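Probable N-glycosylase/DNA lyase (Thermotoga maritima, PDB 3N0U) is a probable DNA glycosylase/lyase of the helix-hairpin-helix superfamily, folded as a compact single chain built of helices and loops without strands. Local coordinates at residues A[38-41]-A[42-46]; A[73-76]-A[77-81]; A[108-111]-A[112-115]; A[144-147]-A[148-152]; A[161-164]-A[165-168]. One frame throughout, in Å; residues are numbered along the deposited sequence. Where two conformers were deposited one is given.

Contact 1: residues A[38-41]-A[42-46]; sequences FKRL and GEEGT
Gly42 N reaches back to Phe38 O at 3.1 Å, opening the last turns of helix 13-44 before the chain passes through Gly45 to the start of helix 47-59. Three more i to i+4 amide bonds follow: Glu43 N to Lys39 O at 2.9 Å, Glu44 N to Arg40 O at 2.8 Å, and Gly45 N to Leu41 O at 2.8 Å. The bond from Gly42 N to Phe38 O is nearly straight, with an N-H...O angle of 169°. In the bond from Gly45 N to Leu41 O the angle has fallen to 131° and the donor stands above the carbonyl plane, as Gly45 swings out of helical geometry. Glu44 starts with CG beside its own amide N and then bends at chi2. Its aliphatic part runs by Arg40 O, with Glu44 CB 3.4 Å from that oxygen, and Glu44 CG comes to 4.3 Å from Arg40 CG. The charged ends of two other residues find partners outside this turn: Lys39 is salt-bridged to Glu153 and Glu43 to Lys121. On the inner side, Leu41 projects with CG anti to the backbone N (chi1 175°) and packs against Thr150 of a neighbouring loop and against Leu50 and Glu53 of helix 47-59. Phe38 lies in the same interior, in a T-shaped stack with Phe35. Beyond the helix end, Thr46 serves as N-cap of the next helix, its OG1 bonded to the backbone N of Asp49.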
# COMPACT_ATOMS: atom_id res chain seq x y z
N PHE A 38 5.65 -9.76 -3.87
CA PHE A 38 6.13 -8.38 -3.82
C PHE A 38 7.60 -8.31 -4.21
O PHE A 38 8.00 -7.44 -4.98
CB PHE A 38 5.99 -7.79 -2.42
CG PHE A 38 4.56 -7.70 -1.91
CD1 PHE A 38 3.48 -7.70 -2.77
CD2 PHE A 38 4.34 -7.54 -0.57
CE1 PHE A 38 2.19 -7.59 -2.29
CE2 PHE A 38 3.05 -7.43 -0.07
CZ PHE A 38 1.97 -7.44 -0.93
N LYS A 39 8.41 -9.21 -3.65
CA LYS A 39 9.85 -9.21 -3.93
C LYS A 39 10.11 -9.47 -5.41
O LYS A 39 11.02 -8.88 -6.00
CB LYS A 39 10.61 -10.21 -3.03
CG LYS A 39 10.65 -9.77 -1.57
CD LYS A 39 11.73 -10.50 -0.77
CE LYS A 39 12.68 -9.52 -0.09
NZ LYS A 39 11.98 -8.43 0.68
N ARG A 40 9.29 -10.34 -6.00
CA ARG A 40 9.42 -10.69 -7.42
C ARG A 40 9.18 -9.46 -8.27
O ARG A 40 9.90 -9.24 -9.24
CB ARG A 40 8.45 -11.82 -7.82
CG ARG A 40 8.44 -12.13 -9.32
CD ARG A 40 7.38 -13.16 -9.66
NE ARG A 40 7.43 -14.30 -8.74
CZ ARG A 40 6.37 -14.81 -8.12
NH1 ARG A 40 5.16 -14.31 -8.31
NH2 ARG A 40 6.53 -15.84 -7.29
N LEU A 41 8.20 -8.64 -7.90
CA LEU A 41 7.89 -7.43 -8.66
C LEU A 41 9.08 -6.46 -8.59
O LEU A 41 9.51 -5.93 -9.60
CB LEU A 41 6.61 -6.79 -8.11
CG LEU A 41 6.24 -5.45 -8.74
CD1 LEU A 41 6.06 -5.58 -10.26
CD2 LEU A 41 5.00 -4.86 -8.11
N GLY A 42 9.60 -6.21 -7.39
CA GLY A 42 10.75 -5.33 -7.26
C GLY A 42 12.00 -5.83 -7.97
O GLY A 42 12.77 -5.05 -8.54
N GLU A 43 12.23 -7.15 -7.92
CA GLU A 43 13.47 -7.73 -8.46
C GLU A 43 13.43 -7.94 -9.97
O GLU A 43 14.43 -7.72 -10.66
CB GLU A 43 13.78 -9.08 -7.80
CG GLU A 43 14.27 -9.00 -6.35
CD GLU A 43 15.56 -8.21 -6.19
OE1 GLU A 43 16.37 -8.18 -7.14
OE2 GLU A 43 15.76 -7.62 -5.11
N GLU A 44 12.28 -8.37 -10.49
CA GLU A 44 12.18 -8.80 -11.88
C GLU A 44 11.25 -7.92 -12.69
O GLU A 44 11.16 -8.06 -13.92
CB GLU A 44 11.64 -10.24 -11.97
CG GLU A 44 12.30 -11.27 -11.03
CD GLU A 44 13.75 -11.57 -11.36
OE1 GLU A 44 14.27 -11.02 -12.35
OE2 GLU A 44 14.38 -12.37 -10.61
N GLY A 45 10.51 -7.03 -12.02
CA GLY A 45 9.51 -6.24 -12.71
C GLY A 45 10.05 -5.20 -13.68
O GLY A 45 11.07 -4.55 -13.43
N THR A 46 9.35 -5.04 -14.80
CA THR A 46 9.68 -4.01 -15.76
C THR A 46 9.10 -2.69 -15.31
O THR A 46 8.33 -2.64 -14.35
CB THR A 46 9.07 -4.32 -17.13
OG1 THR A 46 7.64 -4.38 -17.00
CG2 THR A 46 9.57 -5.67 -17.68

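Contact 2: residues A[73-76]-A[77-81]; sequences KEIG and KGFVH
A type II' beta turn from Ile75 to Gly78 ends helix 65-75 and leads straight into the short helix 78-81. Gly76 holds its second position with positive phi (58°), and Gly78 N closes the turn on Ile75 O at 2.9 Å. A second bond overlaps the first: Phe79 N points at Gly76 O at 3.2 Å, almost straight in its N-H direction (172°). In both bonds the donor stands above the plane of the carbonyl it uses. The side chains fold over the same corner. Ile75 CG2 stands anti to the backbone N, which brings this methyl group over the centre of the Phe79 ring, 3.8 Å from its centroid, a CH-pi contact made close to the ring normal. The two side chains cross at about a right angle, and Ile75 CD1 lies 3.9 Å from Phe79 CE1. Gly76 O approaches the ring obliquely, 3.2 Å from Phe79 CD2. Within the all-helical fold this corner packs on two helices: Ile75 on Leu87 and Leu91 of helix 84-93, and Phe79 on Ser55 and Leu59 of helix 47-59. Lys77, at the outer side of the turn, forms a salt bridge with Glu48. Lys77 O receives two amides of the new helix, Val80 N at 2.8 Å and His81 N at 3.3 Å, and the His81 imidazole has Gly78 CA over one face, offset toward the rim.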
# COMPACT_ATOMS: atom_id res chain seq x y z
N LYS A 73 -6.65 -6.80 -12.83
CA LYS A 73 -6.87 -7.97 -13.66
C LYS A 73 -7.54 -7.60 -14.98
O LYS A 73 -7.14 -8.07 -16.05
CB LYS A 73 -7.73 -9.00 -12.90
CG LYS A 73 -8.14 -10.24 -13.71
CD LYS A 73 -9.17 -11.06 -12.94
CE LYS A 73 -10.48 -10.27 -12.71
NZ LYS A 73 -11.40 -10.88 -11.68
N GLU A 74 -8.56 -6.74 -14.91
CA GLU A 74 -9.37 -6.40 -16.08
C GLU A 74 -8.69 -5.41 -17.02
O GLU A 74 -8.85 -5.49 -18.23
CB GLU A 74 -10.74 -5.87 -15.65
CG GLU A 74 -11.55 -6.91 -14.88
CD GLU A 74 -13.05 -6.65 -14.90
OE1 GLU A 74 -13.49 -5.76 -15.67
OE2 GLU A 74 -13.79 -7.35 -14.16
N ILE A 75 -7.90 -4.49 -16.48
CA ILE A 75 -7.31 -3.44 -17.29
C ILE A 75 -5.88 -3.79 -17.72
O ILE A 75 -5.49 -3.55 -18.86
CB ILE A 75 -7.36 -2.10 -16.53
CG1 ILE A 75 -8.83 -1.67 -16.39
CG2 ILE A 75 -6.54 -1.05 -17.24
CD1 ILE A 75 -9.05 -0.54 -15.38
N GLY A 76 -5.10 -4.33 -16.80
CA GLY A 76 -3.75 -4.76 -17.12
C GLY A 76 -2.92 -3.62 -17.67
O GLY A 76 -2.90 -2.53 -17.10
N LYS A 77 -2.27 -3.85 -18.80
CA LYS A 77 -1.39 -2.84 -19.38
C LYS A 77 -2.16 -1.62 -19.92
O LYS A 77 -1.55 -0.64 -20.35
CB LYS A 77 -0.51 -3.46 -20.47
CG LYS A 77 0.55 -4.42 -19.91
CD LYS A 77 1.43 -4.98 -21.01
CE LYS A 77 2.60 -5.77 -20.45
NZ LYS A 77 3.53 -4.91 -19.66
N GLY A 78 -3.48 -1.67 -19.88
CA GLY A 78 -4.29 -0.52 -20.23
C GLY A 78 -3.91 0.70 -19.39
O GLY A 78 -4.07 1.84 -19.82
N PHE A 79 -3.42 0.48 -18.18
CA PHE A 79 -2.98 1.61 -17.37
C PHE A 79 -1.89 2.41 -18.08
O PHE A 79 -1.74 3.60 -17.85
CB PHE A 79 -2.44 1.17 -16.02
CG PHE A 79 -3.49 0.60 -15.09
CD1 PHE A 79 -4.67 1.28 -14.85
CD2 PHE A 79 -3.29 -0.64 -14.50
CE1 PHE A 79 -5.63 0.76 -13.99
CE2 PHE A 79 -4.23 -1.17 -13.66
CZ PHE A 79 -5.42 -0.46 -13.40
N VAL A 80 -1.09 1.71 -18.88
CA VAL A 80 0.02 2.33 -19.60
C VAL A 80 -0.42 3.01 -20.88
O VAL A 80 0.05 4.12 -21.19
CB VAL A 80 1.09 1.26 -19.95
CG1 VAL A 80 2.22 1.86 -20.78
CG2 VAL A 80 1.64 0.65 -18.70
N HIS A 81 -1.32 2.39 -21.64
CA HIS A 81 -1.55 2.86 -23.00
C HIS A 81 -2.92 3.46 -23.30
O HIS A 81 -3.06 4.15 -24.31
CB HIS A 81 -1.22 1.75 -24.02
CG HIS A 81 -2.15 0.58 -23.97
ND1 HIS A 81 -3.44 0.63 -24.46
CD2 HIS A 81 -1.97 -0.68 -23.50
CE1 HIS A 81 -4.02 -0.54 -24.27
NE2 HIS A 81 -3.15 -1.35 -23.70

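Contact 3: residues A[108-111]-A[112-115]; sequences ENRK and LLGK
Asn109 O and Arg110 O take the amides of Leu112 and Leu113 in two successive i to i+3 backbone bonds, Leu112 N to Asn109 O at 2.8 Å and Leu113 N to Arg110 O at 3.1 Å. Both donors stand well above the carbonyl planes, reflecting the tight winding. One more such step, Lys115 N to Leu112 O at 2.9 Å, spans Gly114, whose phi is positive. The apolar contacts are modest. Lys111 places CG between its backbone N and carbonyl carbon (chi1 69°), so that its stem runs side by side with Leu112, the two CG atoms 4.0 Å apart. Leu113 CD1 leans toward Arg110 CB at 4.2 Å. Polar tips find their partners farther off: the extended Lys111 gives NZ to Asn134 O, Arg110 NH2 bonds to Leu82 O and Phe79 O, and Asn109 OD1 accepts Lys136 N. Asn109 and Leu112 also touch Ala135, one of the residues at the bound sodium ion, which lies about 7 Å from the Asn109 side chain. The helix thus tightens into 3-10 winding at 110-111, packed against the loop between helices 124-134 and 140-148, probably the hairpin of the family's helix-hairpin-helix element.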
# COMPACT_ATOMS: atom_id res chain seq x y z
N GLU A 108 -1.59 11.00 -15.96
CA GLU A 108 -0.56 11.98 -15.62
C GLU A 108 0.71 11.30 -15.13
O GLU A 108 1.82 11.76 -15.40
CB GLU A 108 -1.07 12.96 -14.56
CG GLU A 108 -2.16 13.88 -15.01
CD GLU A 108 -2.70 14.74 -13.86
OE1 GLU A 108 -3.47 14.22 -13.02
OE2 GLU A 108 -2.32 15.93 -13.78
N ASN A 109 0.54 10.21 -14.41
CA ASN A 109 1.68 9.51 -13.82
C ASN A 109 2.55 8.81 -14.85
O ASN A 109 3.63 8.32 -14.52
CB ASN A 109 1.19 8.51 -12.77
CG ASN A 109 0.77 9.18 -11.52
OD1 ASN A 109 1.12 10.32 -11.28
ND2 ASN A 109 0.00 8.48 -10.70
N ARG A 110 2.08 8.72 -16.09
CA ARG A 110 2.87 8.06 -17.11
C ARG A 110 4.20 8.77 -17.31
O ARG A 110 5.16 8.19 -17.83
CB ARG A 110 2.07 7.91 -18.42
CG ARG A 110 0.90 6.99 -18.25
CD ARG A 110 -0.03 7.03 -19.44
NE ARG A 110 -1.17 6.14 -19.25
CZ ARG A 110 -2.24 6.11 -20.03
NH1 ARG A 110 -2.35 6.94 -21.06
NH2 ARG A 110 -3.20 5.22 -19.77
N LYS A 111 4.28 10.01 -16.87
CA LYS A 111 5.55 10.74 -16.89
C LYS A 111 6.65 10.01 -16.10
O LYS A 111 7.83 10.28 -16.30
CB LYS A 111 5.38 12.15 -16.29
CG LYS A 111 5.11 12.13 -14.79
CD LYS A 111 4.86 13.51 -14.20
CE LYS A 111 4.51 13.37 -12.71
NZ LYS A 111 4.30 14.69 -12.05
N LEU A 112 6.24 9.11 -15.20
CA LEU A 112 7.19 8.40 -14.33
C LEU A 112 7.73 7.11 -14.95
O LEU A 112 8.65 6.51 -14.40
CB LEU A 112 6.53 8.05 -12.99
CG LEU A 112 6.06 9.27 -12.20
CD1 LEU A 112 5.40 8.82 -10.91
CD2 LEU A 112 7.24 10.23 -11.94
N LEU A 113 7.16 6.67 -16.07
CA LEU A 113 7.72 5.51 -16.76
C LEU A 113 9.16 5.82 -17.13
O LEU A 113 9.45 6.87 -17.73
CB LEU A 113 6.93 5.17 -18.02
CG LEU A 113 5.54 4.60 -17.76
CD1 LEU A 113 4.67 4.72 -18.99
CD2 LEU A 113 5.69 3.16 -17.33
N GLY A 114 10.06 4.91 -16.78
CA GLY A 114 11.49 5.12 -16.97
C GLY A 114 12.22 5.43 -15.67
O GLY A 114 13.46 5.32 -15.61
N LYS A 115 11.47 5.80 -14.64
CA LYS A 115 12.04 6.22 -13.36
C LYS A 115 11.74 5.24 -12.23
O LYS A 115 12.35 5.33 -11.16
CB LYS A 115 11.47 7.59 -12.96
CG LYS A 115 11.89 8.73 -13.87
CD LYS A 115 11.09 9.99 -13.57
CE LYS A 115 11.80 11.23 -14.10
NZ LYS A 115 12.36 11.02 -15.46

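Contact 4: residues A[144-147]-A[148-152]; sequences SHFL and RNTGV
Arg148 starts over the last turn of helix 140-148, its CB 3.4 Å from Ser144 O, the carbonyl that accepts its own backbone N. CG stands anti to the amide N (chi1 -165°), and bends at chi2 and chi3 turn the chain aside toward the Asn149 amide. NE then meets Asn149 OD1 at 2.8 Å and NH2 meets the same oxygen at 3.0 Å, a side-on grip in the guanidinium plane that fixes both groups. NH2 also comes obliquely to His145 CD2 at 3.8 Å, while NH1 forms a salt bridge with Asp206. The Asn149 amide stands nearly perpendicular to the His145 ring (81°), and both ND2 of Asn149 and NE2 of His145 bond to the terminal backbone oxygen O of Lys219; Asn149 ND2 also bonds to Glu53 OE2. One residue further on, Thr150 CG2 lies over one face of the Phe146 ring, 4.2 Å from its centroid, in a CH-pi contact. Leu147 O is held by three donors: Thr150 OG1 at 2.8 Å, in the carbonyl plane on a lone pair; Thr150 N at 3.0 Å, above that plane; and Val152 N at 3.1 Å. Gly151, with positive phi, sends its N to Arg148 O. The pairing of Val152 N with Leu147 O around it makes a Schellman motif, which ends helix 140-148, probably the second helix of the family's helix-hairpin-helix element.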
# COMPACT_ATOMS: atom_id res chain seq x y z
N SER A 144 3.81 4.59 0.52
CA SER A 144 4.28 3.49 1.35
C SER A 144 3.77 2.15 0.85
O SER A 144 4.51 1.17 0.81
CB SER A 144 3.81 3.68 2.79
OG SER A 144 4.24 4.95 3.27
N HIS A 145 2.51 2.14 0.46
CA HIS A 145 1.85 0.96 -0.06
C HIS A 145 2.52 0.44 -1.33
O HIS A 145 2.82 -0.75 -1.43
CB HIS A 145 0.40 1.33 -0.33
CG HIS A 145 -0.50 0.18 -0.63
ND1 HIS A 145 -1.82 0.35 -0.99
CD2 HIS A 145 -0.28 -1.16 -0.60
CE1 HIS A 145 -2.38 -0.83 -1.18
NE2 HIS A 145 -1.47 -1.76 -0.96
N PHE A 146 2.75 1.35 -2.28
CA PHE A 146 3.43 0.99 -3.52
C PHE A 146 4.80 0.38 -3.22
O PHE A 146 5.15 -0.70 -3.73
CB PHE A 146 3.57 2.22 -4.43
CG PHE A 146 4.51 2.02 -5.60
CD1 PHE A 146 4.14 1.21 -6.66
CD2 PHE A 146 5.73 2.62 -5.63
CE1 PHE A 146 4.99 1.02 -7.72
CE2 PHE A 146 6.59 2.43 -6.68
CZ PHE A 146 6.21 1.62 -7.73
N LEU A 147 5.60 1.06 -2.42
CA LEU A 147 6.94 0.57 -2.14
C LEU A 147 6.92 -0.80 -1.47
O LEU A 147 7.63 -1.73 -1.86
CB LEU A 147 7.74 1.62 -1.36
CG LEU A 147 8.09 2.87 -2.19
CD1 LEU A 147 8.58 4.00 -1.31
CD2 LEU A 147 9.12 2.54 -3.27
N ARG A 148 6.05 -0.97 -0.48
CA ARG A 148 5.91 -2.25 0.18
C ARG A 148 5.55 -3.35 -0.83
O ARG A 148 6.08 -4.47 -0.75
CB ARG A 148 4.82 -2.14 1.26
CG ARG A 148 4.80 -3.28 2.28
CD ARG A 148 4.17 -4.59 1.75
NE ARG A 148 2.82 -4.43 1.22
CZ ARG A 148 1.71 -4.50 1.95
NH1 ARG A 148 1.77 -4.69 3.25
NH2 ARG A 148 0.53 -4.33 1.37
N ASN A 149 4.65 -3.03 -1.76
CA ASN A 149 4.19 -3.99 -2.75
C ASN A 149 5.27 -4.35 -3.80
O ASN A 149 5.06 -5.24 -4.62
CB ASN A 149 2.89 -3.55 -3.42
CG ASN A 149 1.67 -3.78 -2.55
OD1 ASN A 149 1.78 -3.98 -1.36
ND2 ASN A 149 0.52 -3.75 -3.15
N THR A 150 6.41 -3.67 -3.76
CA THR A 150 7.55 -4.03 -4.59
C THR A 150 8.65 -4.70 -3.76
O THR A 150 9.74 -4.94 -4.25
CB THR A 150 8.16 -2.81 -5.31
OG1 THR A 150 8.89 -1.99 -4.38
CG2 THR A 150 7.08 -2.00 -5.97
N GLY A 151 8.35 -5.00 -2.50
CA GLY A 151 9.24 -5.74 -1.63
C GLY A 151 9.88 -4.96 -0.50
O GLY A 151 10.62 -5.53 0.31
N VAL A 152 9.62 -3.65 -0.42
CA VAL A 152 10.21 -2.84 0.66
C VAL A 152 9.60 -3.21 2.02
O VAL A 152 8.37 -3.32 2.16
CB VAL A 152 10.05 -1.33 0.39
CG1 VAL A 152 10.45 -0.50 1.61
CG2 VAL A 152 10.87 -0.91 -0.84

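Contact 5: residues A[161-164]-A[165-168]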
# COMPACT_ATOMS: atom_id res chain seq x y z
N HIS A 161 -7.77 1.45 8.64
CA HIS A 161 -7.88 0.24 9.47
C HIS A 161 -6.75 0.19 10.47
O HIS A 161 -6.95 -0.10 11.65
CB HIS A 161 -7.84 -1.03 8.62
CG HIS A 161 -7.43 -2.26 9.39
ND1 HIS A 161 -8.17 -2.75 10.45
CD2 HIS A 161 -6.37 -3.09 9.26
CE1 HIS A 161 -7.57 -3.82 10.94
NE2 HIS A 161 -6.48 -4.05 10.23
N VAL A 162 -5.54 0.47 10.00
CA VAL A 162 -4.38 0.42 10.88
C VAL A 162 -4.47 1.55 11.92
O VAL A 162 -4.18 1.33 13.09
CB VAL A 162 -3.09 0.50 10.07
CG1 VAL A 162 -1.88 0.67 10.98
CG2 VAL A 162 -2.95 -0.77 9.24
N LEU A 163 -4.88 2.74 11.50
CA LEU A 163 -4.97 3.87 12.43
C LEU A 163 -6.02 3.61 13.51
O LEU A 163 -5.82 3.95 14.67
CB LEU A 163 -5.27 5.17 11.71
CG LEU A 163 -4.13 5.65 10.81
CD1 LEU A 163 -4.59 6.78 9.92
CD2 LEU A 163 -2.91 6.08 11.64
N ARG A 164 -7.13 2.98 13.14
CA ARG A 164 -8.15 2.68 14.12
C ARG A 164 -7.67 1.63 15.11
O ARG A 164 -8.01 1.71 16.29
CB ARG A 164 -9.46 2.28 13.46
CG ARG A 164 -10.23 3.48 12.86
CD ARG A 164 -11.62 3.10 12.38
NE ARG A 164 -11.58 1.85 11.62
CZ ARG A 164 -11.65 1.77 10.29
NH1 ARG A 164 -11.79 2.86 9.55
NH2 ARG A 164 -11.58 0.58 9.71
N LEU A 165 -6.86 0.67 14.65
CA LEU A 165 -6.25 -0.30 15.57
C LEU A 165 -5.31 0.38 16.54
O LEU A 165 -5.26 0.04 17.72
CB LEU A 165 -5.47 -1.37 14.81
CG LEU A 165 -6.17 -2.66 14.44
CD1 LEU A 165 -5.15 -3.56 13.78
CD2 LEU A 165 -6.79 -3.34 15.65
N MET A 166 -4.52 1.32 16.03
CA MET A 166 -3.57 2.02 16.87
C MET A 166 -4.28 2.87 17.91
O MET A 166 -3.85 2.95 19.04
CB MET A 166 -2.65 2.89 16.02
CG MET A 166 -1.73 2.09 15.11
SD MET A 166 -0.63 3.18 14.16
CE MET A 166 0.56 3.60 15.44
N LYS A 167 -5.39 3.50 17.53
CA LYS A 167 -6.13 4.33 18.47
C LYS A 167 -6.81 3.46 19.53
O LYS A 167 -6.78 3.78 20.70
CB LYS A 167 -7.15 5.21 17.73
CG LYS A 167 -7.98 6.12 18.64
CD LYS A 167 -8.84 7.08 17.83
CE LYS A 167 -9.53 8.10 18.72
NZ LYS A 167 -10.41 7.47 19.74
N ARG A 168 -7.41 2.35 19.11
CA ARG A 168 -8.13 1.47 20.01
C ARG A 168 -7.20 0.87 21.07
O ARG A 168 -7.64 0.52 22.16
CB ARG A 168 -8.78 0.35 19.20
CG ARG A 168 -9.49 -0.74 20.00
CD ARG A 168 -9.85 -1.92 19.09
NE ARG A 168 -9.99 -1.52 17.69
CZ ARG A 168 -9.94 -2.35 16.65
NH1 ARG A 168 -9.76 -3.65 16.84
NH2 ARG A 168 -10.07 -1.87 15.41
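His161 and Leu165 lie side by side on helix 160-168, pointing the same way, with Leu165 CD1 3.7 Å from His161 CE1. Their backbones are paired as well, Leu165 N donating to His161 O at 3.1 Å. The series continues with Met166 N to Val162 O at 3.0 Å, Lys167 N to Leu163 O at 2.9 Å and Arg168 N to Arg164 O at 3.0 Å, so each carbonyl of 161-164 is taken by the amide four residues on. At the helix start Val162 N is satisfied by Asp159 OD2; Leu165 O, in the last turn, pairs with ND1 of His169, the residue just past the helix. The buried His161 turns CG anti to its backbone N (chi1 159°), and NE2 bonds to Leu209 O, a backbone acceptor that implies a proton on this nitrogen. Within the all-helical fold of this helix-hairpin-helix family protein, Leu165 packs on Leu209 and Leu212 of helix 202-214, and Leu163 and Met166 on Val187 of helix 181-198. Met166 is extended at chi2 (-178°), which carries its SD out to 4.2 Å from Val162 CG1 and 4.5 Å from Leu163 CD2. On the outer side the charged groups of Arg164 and Arg168 are not in contact, Arg164 NE lying 5.5 Å from Arg168 NH2. The Arg168 guanidinium has Leu165 CD2 over one face, toward its rim.

How the contacts relate
The five contacts follow one another along the chain, each at a helix end or within a short helix. Contact 4 lies nearest the middle of the chain, with contact 1 against it: their centres are about 10 Å apart, and Phe38 and Leu41 pack on the loop after helix 140-148. Contacts 2 and 3, about 15 Å apart between centres, are tied together through Arg110 and share a side of the molecule with helix 47-59 beside both. Contact 5 stands across the chain's centre, about 33 Å from each of them between centres. The contacts thus form two touching pairs, 1 with 4 and 2 with 3, with contact 5 apart from both in one all-helical fold.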